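Local coordinates for protein Niban 2 (Homo sapiens, PDB 7CTP) that may suppress apoptosis and promote melanoma cell invasion, and carries a PH domain beside a long helical body, at residues Q156-L161 and A177-W182; G72-H77 and Y169-M174. All blocks are in the same frame, centred on the assembly; numbering follows the deposited sequence.

Contact 1: Q156-L161 and A177-W182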
loop_
_atom_site.group_PDB
_atom_site.type_symbol
_atom_site.label_atom_id
_atom_site.label_comp_id
_atom_site.label_asym_id
_atom_site.label_seq_id
_atom_site.Cartn_x
_atom_site.Cartn_y
_atom_site.Cartn_z
ATOM N N GLN A 156 -30.166 -5.228 -10.674
ATOM C CA GLN A 156 -29.363 -4.627 -11.729
ATOM C C GLN A 156 -28.129 -3.899 -11.208
ATOM O O GLN A 156 -27.469 -3.196 -11.981
ATOM C CB GLN A 156 -30.217 -3.647 -12.541
ATOM C CG GLN A 156 -31.581 -4.177 -12.936
ATOM C CD GLN A 156 -32.694 -3.593 -12.079
ATOM O OE1 GLN A 156 -32.797 -3.895 -10.884
ATOM N NE2 GLN A 156 -33.532 -2.754 -12.684
ATOM N N PHE A 157 -27.801 -4.037 -9.928
ATOM C CA PHE A 157 -26.735 -3.249 -9.309
ATOM C C PHE A 157 -25.792 -4.170 -8.552
ATOM O O PHE A 157 -25.829 -4.250 -7.319
ATOM C CB PHE A 157 -27.324 -2.174 -8.401
ATOM C CG PHE A 157 -28.372 -1.347 -9.083
ATOM C CD1 PHE A 157 -28.016 -0.421 -10.051
ATOM C CD2 PHE A 157 -29.715 -1.532 -8.797
ATOM C CE1 PHE A 157 -28.981 0.328 -10.700
ATOM C CE2 PHE A 157 -30.682 -0.788 -9.442
ATOM C CZ PHE A 157 -30.314 0.143 -10.392
ATOM N N PRO A 158 -24.928 -4.878 -9.265
ATOM C CA PRO A 158 -23.988 -5.781 -8.600
ATOM C C PRO A 158 -22.743 -5.042 -8.133
ATOM O O PRO A 158 -22.422 -3.945 -8.596
ATOM C CB PRO A 158 -23.652 -6.791 -9.701
ATOM C CG PRO A 158 -23.709 -5.957 -10.957
ATOM C CD PRO A 158 -24.762 -4.892 -10.731
ATOM N N LEU A 159 -22.053 -5.668 -7.178
ATOM C CA LEU A 159 -20.723 -5.268 -6.730
ATOM C C LEU A 159 -19.942 -6.552 -6.499
ATOM O O LEU A 159 -20.338 -7.369 -5.663
ATOM C CB LEU A 159 -20.777 -4.443 -5.436
ATOM C CG LEU A 159 -20.011 -3.124 -5.328
ATOM C CD1 LEU A 159 -20.279 -2.267 -6.538
ATOM C CD2 LEU A 159 -20.426 -2.383 -4.072
ATOM N N ILE A 160 -18.855 -6.742 -7.241
ATOM C CA ILE A 160 -18.081 -7.976 -7.201
ATOM C C ILE A 160 -16.679 -7.655 -6.711
ATOM O O ILE A 160 -16.058 -6.690 -7.173
ATOM C CB ILE A 160 -18.043 -8.663 -8.582
ATOM C CG1 ILE A 160 -19.447 -9.143 -8.952
ATOM C CG2 ILE A 160 -17.061 -9.840 -8.560
ATOM C CD1 ILE A 160 -19.615 -9.429 -10.429
ATOM N N LEU A 161 -16.189 -8.453 -5.766
ATOM C CA LEU A 161 -14.833 -8.323 -5.255
ATOM C C LEU A 161 -13.965 -9.413 -5.876
ATOM O O LEU A 161 -14.200 -10.604 -5.635
ATOM C CB LEU A 161 -14.819 -8.448 -3.732
ATOM C CG LEU A 161 -15.607 -7.406 -2.945
ATOM C CD1 LEU A 161 -15.354 -7.613 -1.452
ATOM C CD2 LEU A 161 -15.218 -6.016 -3.372
ATOM N N ALA A 177 -28.254 3.886 -5.703
ATOM C CA ALA A 177 -27.771 4.653 -4.562
ATOM C C ALA A 177 -27.020 3.761 -3.584
ATOM O O ALA A 177 -25.963 4.140 -3.064
ATOM C CB ALA A 177 -28.930 5.357 -3.864
ATOM N N GLU A 178 -27.560 2.570 -3.308
ATOM C CA GLU A 178 -26.888 1.657 -2.391
ATOM C C GLU A 178 -25.590 1.138 -3.002
ATOM O O GLU A 178 -24.571 1.031 -2.309
ATOM C CB GLU A 178 -27.827 0.510 -2.015
ATOM C CG GLU A 178 -28.968 0.927 -1.081
ATOM C CD GLU A 178 -29.820 -0.244 -0.615
ATOM O OE1 GLU A 178 -30.721 -0.030 0.225
ATOM O OE2 GLU A 178 -29.595 -1.378 -1.086
ATOM N N GLN A 179 -25.614 0.840 -4.307
ATOM C CA GLN A 179 -24.418 0.414 -5.036
ATOM C C GLN A 179 -23.303 1.449 -4.920
ATOM O O GLN A 179 -22.151 1.110 -4.610
ATOM C CB GLN A 179 -24.779 0.166 -6.505
ATOM C CG GLN A 179 -23.769 -0.642 -7.308
ATOM C CD GLN A 179 -24.019 -0.560 -8.803
ATOM O OE1 GLN A 179 -24.515 0.452 -9.307
ATOM N NE2 GLN A 179 -23.679 -1.624 -9.523
ATOM N N ASP A 180 -23.637 2.725 -5.143
ATOM C CA ASP A 180 -22.639 3.791 -5.095
ATOM C C ASP A 180 -22.055 3.938 -3.702
ATOM O O ASP A 180 -20.855 4.194 -3.547
ATOM C CB ASP A 180 -23.256 5.121 -5.538
ATOM C CG ASP A 180 -23.547 5.173 -7.024
ATOM O OD1 ASP A 180 -23.055 4.301 -7.769
ATOM O OD2 ASP A 180 -24.281 6.092 -7.444
ATOM N N LYS A 181 -22.894 3.805 -2.675
ATOM C CA LYS A 181 -22.419 3.940 -1.303
ATOM C C LYS A 181 -21.490 2.792 -0.942
ATOM O O LYS A 181 -20.402 3.002 -0.394
ATOM C CB LYS A 181 -23.607 3.987 -0.339
ATOM C CG LYS A 181 -23.224 4.181 1.124
ATOM C CD LYS A 181 -22.295 5.366 1.310
ATOM C CE LYS A 181 -22.423 5.947 2.715
ATOM N NZ LYS A 181 -22.218 7.425 2.705
ATOM N N TRP A 182 -21.913 1.568 -1.246
ATOM C CA TRP A 182 -21.096 0.410 -0.907
ATOM C C TRP A 182 -19.816 0.374 -1.730
ATOM O O TRP A 182 -18.802 -0.145 -1.259
ATOM C CB TRP A 182 -21.902 -0.871 -1.097
ATOM C CG TRP A 182 -22.685 -1.250 0.121
ATOM C CD1 TRP A 182 -24.045 -1.225 0.265
ATOM C CD2 TRP A 182 -22.158 -1.710 1.372
ATOM N NE1 TRP A 182 -24.397 -1.641 1.531
ATOM C CE2 TRP A 182 -23.256 -1.941 2.230
ATOM C CE3 TRP A 182 -20.866 -1.941 1.852
ATOM C CZ2 TRP A 182 -23.098 -2.398 3.536
ATOM C CZ3 TRP A 182 -20.711 -2.392 3.149
ATOM C CH2 TRP A 182 -21.820 -2.617 3.979
#

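Contact 2: G72-H77 and Y169-M174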
loop_
_atom_site.group_PDB
_atom_site.type_symbol
_atom_site.label_atom_id
_atom_site.label_comp_id
_atom_site.label_asym_id
_atom_site.label_seq_id
_atom_site.Cartn_x
_atom_site.Cartn_y
_atom_site.Cartn_z
ATOM N N GLY A 72 -25.400 -2.215 6.483
ATOM C CA GLY A 72 -26.610 -2.245 5.684
ATOM C C GLY A 72 -26.823 -3.645 5.163
ATOM O O GLY A 72 -25.945 -4.508 5.261
ATOM N N ASN A 73 -28.013 -3.863 4.610
ATOM C CA ASN A 73 -28.343 -5.167 4.058
ATOM C C ASN A 73 -27.882 -5.266 2.612
ATOM O O ASN A 73 -27.959 -4.295 1.851
ATOM C CB ASN A 73 -29.846 -5.431 4.145
ATOM C CG ASN A 73 -30.332 -5.574 5.574
ATOM O OD1 ASN A 73 -29.633 -6.116 6.433
ATOM N ND2 ASN A 73 -31.539 -5.083 5.835
ATOM N N LEU A 74 -27.387 -6.448 2.250
ATOM C CA LEU A 74 -26.931 -6.767 0.905
ATOM C C LEU A 74 -27.444 -8.144 0.534
ATOM O O LEU A 74 -27.765 -8.960 1.403
ATOM C CB LEU A 74 -25.398 -6.793 0.804
ATOM C CG LEU A 74 -24.617 -5.526 1.105
ATOM C CD1 LEU A 74 -23.141 -5.698 0.799
ATOM C CD2 LEU A 74 -25.213 -4.419 0.284
ATOM N N PHE A 75 -27.489 -8.416 -0.765
ATOM C CA PHE A 75 -27.591 -9.787 -1.227
ATOM C C PHE A 75 -26.192 -10.300 -1.541
ATOM O O PHE A 75 -25.366 -9.567 -2.088
ATOM C CB PHE A 75 -28.487 -9.883 -2.455
ATOM C CG PHE A 75 -29.881 -9.403 -2.212
ATOM C CD1 PHE A 75 -30.686 -10.029 -1.273
ATOM C CD2 PHE A 75 -30.386 -8.325 -2.912
ATOM C CE1 PHE A 75 -31.982 -9.593 -1.046
ATOM C CE2 PHE A 75 -31.681 -7.877 -2.687
ATOM C CZ PHE A 75 -32.477 -8.514 -1.751
ATOM N N GLN A 76 -25.914 -11.543 -1.154
ATOM C CA GLN A 76 -24.637 -12.189 -1.449
ATOM C C GLN A 76 -24.868 -13.552 -2.080
ATOM O O GLN A 76 -25.669 -14.349 -1.580
ATOM C CB GLN A 76 -23.776 -12.350 -0.194
ATOM C CG GLN A 76 -22.369 -12.839 -0.527
ATOM C CD GLN A 76 -21.649 -13.465 0.653
ATOM O OE1 GLN A 76 -22.238 -13.698 1.710
ATOM N NE2 GLN A 76 -20.363 -13.757 0.469
ATOM N N HIS A 77 -24.159 -13.822 -3.167
ATOM C CA HIS A 77 -24.194 -15.147 -3.768
ATOM C C HIS A 77 -23.437 -16.128 -2.883
ATOM O O HIS A 77 -22.309 -15.850 -2.466
ATOM C CB HIS A 77 -23.579 -15.102 -5.160
ATOM C CG HIS A 77 -23.624 -16.407 -5.887
ATOM N ND1 HIS A 77 -22.609 -17.340 -5.813
ATOM C CD2 HIS A 77 -24.563 -16.933 -6.709
ATOM C CE1 HIS A 77 -22.922 -18.384 -6.561
ATOM N NE2 HIS A 77 -24.101 -18.162 -7.116
ATOM N N TYR A 169 -16.004 -12.560 -4.265
ATOM C CA TYR A 169 -17.276 -12.343 -3.588
ATOM C C TYR A 169 -18.230 -11.624 -4.524
ATOM O O TYR A 169 -17.823 -10.725 -5.264
ATOM C CB TYR A 169 -17.087 -11.523 -2.318
ATOM C CG TYR A 169 -16.197 -12.186 -1.306
ATOM C CD1 TYR A 169 -16.708 -13.121 -0.419
ATOM C CD2 TYR A 169 -14.844 -11.888 -1.241
ATOM C CE1 TYR A 169 -15.893 -13.739 0.517
ATOM C CE2 TYR A 169 -14.024 -12.495 -0.309
ATOM C CZ TYR A 169 -14.556 -13.416 0.568
ATOM O OH TYR A 169 -13.747 -14.030 1.496
ATOM N N TYR A 170 -19.502 -12.021 -4.487
ATOM C CA TYR A 170 -20.511 -11.482 -5.387
ATOM C C TYR A 170 -21.661 -10.929 -4.561
ATOM O O TYR A 170 -22.314 -11.677 -3.822
ATOM C CB TYR A 170 -21.010 -12.559 -6.349
ATOM C CG TYR A 170 -19.895 -13.405 -6.922
ATOM C CD1 TYR A 170 -19.015 -12.880 -7.859
ATOM C CD2 TYR A 170 -19.713 -14.720 -6.514
ATOM C CE1 TYR A 170 -17.989 -13.652 -8.390
ATOM C CE2 TYR A 170 -18.689 -15.497 -7.039
ATOM C CZ TYR A 170 -17.833 -14.955 -7.975
ATOM O OH TYR A 170 -16.812 -15.726 -8.500
ATOM N N PHE A 171 -21.886 -9.626 -4.670
ATOM C CA PHE A 171 -22.956 -8.924 -3.978
ATOM C C PHE A 171 -23.859 -8.246 -4.999
ATOM O O PHE A 171 -23.455 -7.983 -6.132
ATOM C CB PHE A 171 -22.409 -7.851 -3.029
ATOM C CG PHE A 171 -21.406 -8.361 -2.032
ATOM C CD1 PHE A 171 -21.809 -9.147 -0.969
ATOM C CD2 PHE A 171 -20.067 -8.028 -2.148
ATOM C CE1 PHE A 171 -20.880 -9.605 -0.036
ATOM C CE2 PHE A 171 -19.141 -8.482 -1.231
ATOM C CZ PHE A 171 -19.547 -9.272 -0.172
ATOM N N CYS A 172 -25.089 -7.938 -4.595
ATOM C CA CYS A 172 -25.847 -6.957 -5.360
ATOM C C CYS A 172 -26.718 -6.153 -4.402
ATOM O O CYS A 172 -26.973 -6.551 -3.258
ATOM C CB CYS A 172 -26.656 -7.599 -6.512
ATOM S SG CYS A 172 -27.994 -8.651 -6.057
ATOM N N MET A 173 -27.104 -4.974 -4.871
ATOM C CA MET A 173 -27.889 -4.021 -4.107
ATOM C C MET A 173 -29.172 -3.706 -4.862
ATOM O O MET A 173 -29.295 -3.948 -6.066
ATOM C CB MET A 173 -27.111 -2.724 -3.851
ATOM C CG MET A 173 -25.891 -2.891 -2.961
ATOM S SD MET A 173 -24.479 -3.493 -3.916
ATOM C CE MET A 173 -23.347 -3.949 -2.614
ATOM N N MET A 174 -30.120 -3.137 -4.130
ATOM C CA MET A 174 -31.444 -2.917 -4.684
ATOM C C MET A 174 -31.509 -1.654 -5.532
ATOM O O MET A 174 -32.301 -1.584 -6.479
ATOM C CB MET A 174 -32.452 -2.850 -3.544
ATOM C CG MET A 174 -33.844 -3.032 -3.989
ATOM S SD MET A 174 -34.763 -4.004 -2.804
ATOM C CE MET A 174 -34.009 -3.577 -1.272
HETATM O O HOH W 1 -20.129 -14.179 -2.590
#

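Contact 1: Q156-L161 and A177-W182
Gln179 reaches from the helix to the backbone of Pro158, and this amide-to-carbonyl grip marks where the C-terminal helix of the PH domain packs against the beta structure it caps. Its NE2 donates to Pro158 O at 2.8 Å. The bond is nearly straight, 168° at the hydrogen, with the acceptor in the plane of the Gln179 amide and the donor tilted modestly from the carbonyl plane. The other branch of the amide, OE1, comes to the edge of the Phe157 ring, 3.7 Å from its CD1, the two planes standing 77° apart. CG lies anti to the backbone N (chi1 -164°) and the chain beyond it is extended, which carries the amide to the strand. An alanine here would probably leave Pro158 O without this donor and open a gap beside Phe157 CB and Leu159 CD1. Behind this first shell, the Phe157 and Leu159 backbones are bonded to Met173 and Phe171 of the adjoining strand, while Thr125 touches both Leu159 and Gln179. One turn further along the helix, Trp182, its ring edge-to-face with Phe70, offers its CB to Leu159, whose CD2 approaches to 3.6 Å.

Contact 2: G72-H77 and Y169-M174
Gln76 lies alongside Phe171, both side chains pointing the same way from neighbouring strands. Its CB sits 3.8 Å from Phe171 CD1. CG, anti to the backbone N (chi1 -172°), moves on along the ring to 3.6 Å from Phe171 CE1, and CD is still near that same carbon. At the tip the amide divides its work: OE1 is hydrogen-bonded to a residue flanking one of the two segments, while NE2 meets the edge of the Tyr169 ring near CD1 and donates to a water. That water also accepts from Tyr170 N and donates to His77 O, 2.7 Å away, so it bridges the two strands beside the direct bond from His77 N to Tyr170 O. The strands are the first and last of the PH-domain sheet, 70-77 and 169-173, running antiparallel. Phe75 and Cys172 form a hydrogen-bonded pair, Phe75 N donating to Cys172 O and Cys172 N to Phe75 O, the second at 3.0 Å. Gln76 and Phe171 are the non-hydrogen-bonded pair beside it. On the face bearing Phe75, Cys172 SG packs 3.8 Å from Phe75 CB and makes an oblique sulfur-aromatic contact with the ring. The edge of Tyr170 is directed at the face of His77 in an offset edge-to-face pair, planes 80° apart; Tyr170 OH is bound by Tyr130. Nearer the start of the first strand, Leu74 lies beside Met173, whose chain bends where chi2 (82°) sets SD, and Met173 CE lies 3.5 Å from Leu74 CD2, tighter than usual for two carbons.

How the contacts relate
The two contacts lie about 8 Å apart, centre to centre, within one PH domain. Along the chain their segments alternate: 72-77, 156-161, 169-174, then 177-182. Contact 2 joins the first strand of the sheet to the last, and contact 1 lays the following helix 176-194 against the strand before the last. Strand 169-173 links them, flanked by 70-77 and 157-162 and leading directly into the helix. Phe157 O and Met173 N, 2.9 Å apart, probably form one of its bonds to contact 1. Trp182 NE1 packs 3.2 Å from Leu74 CD2, bringing the helix onto contact 2 as well. Strand pairing and helix packing thus hold the first and last strands and the C-terminal helix in one compact unit.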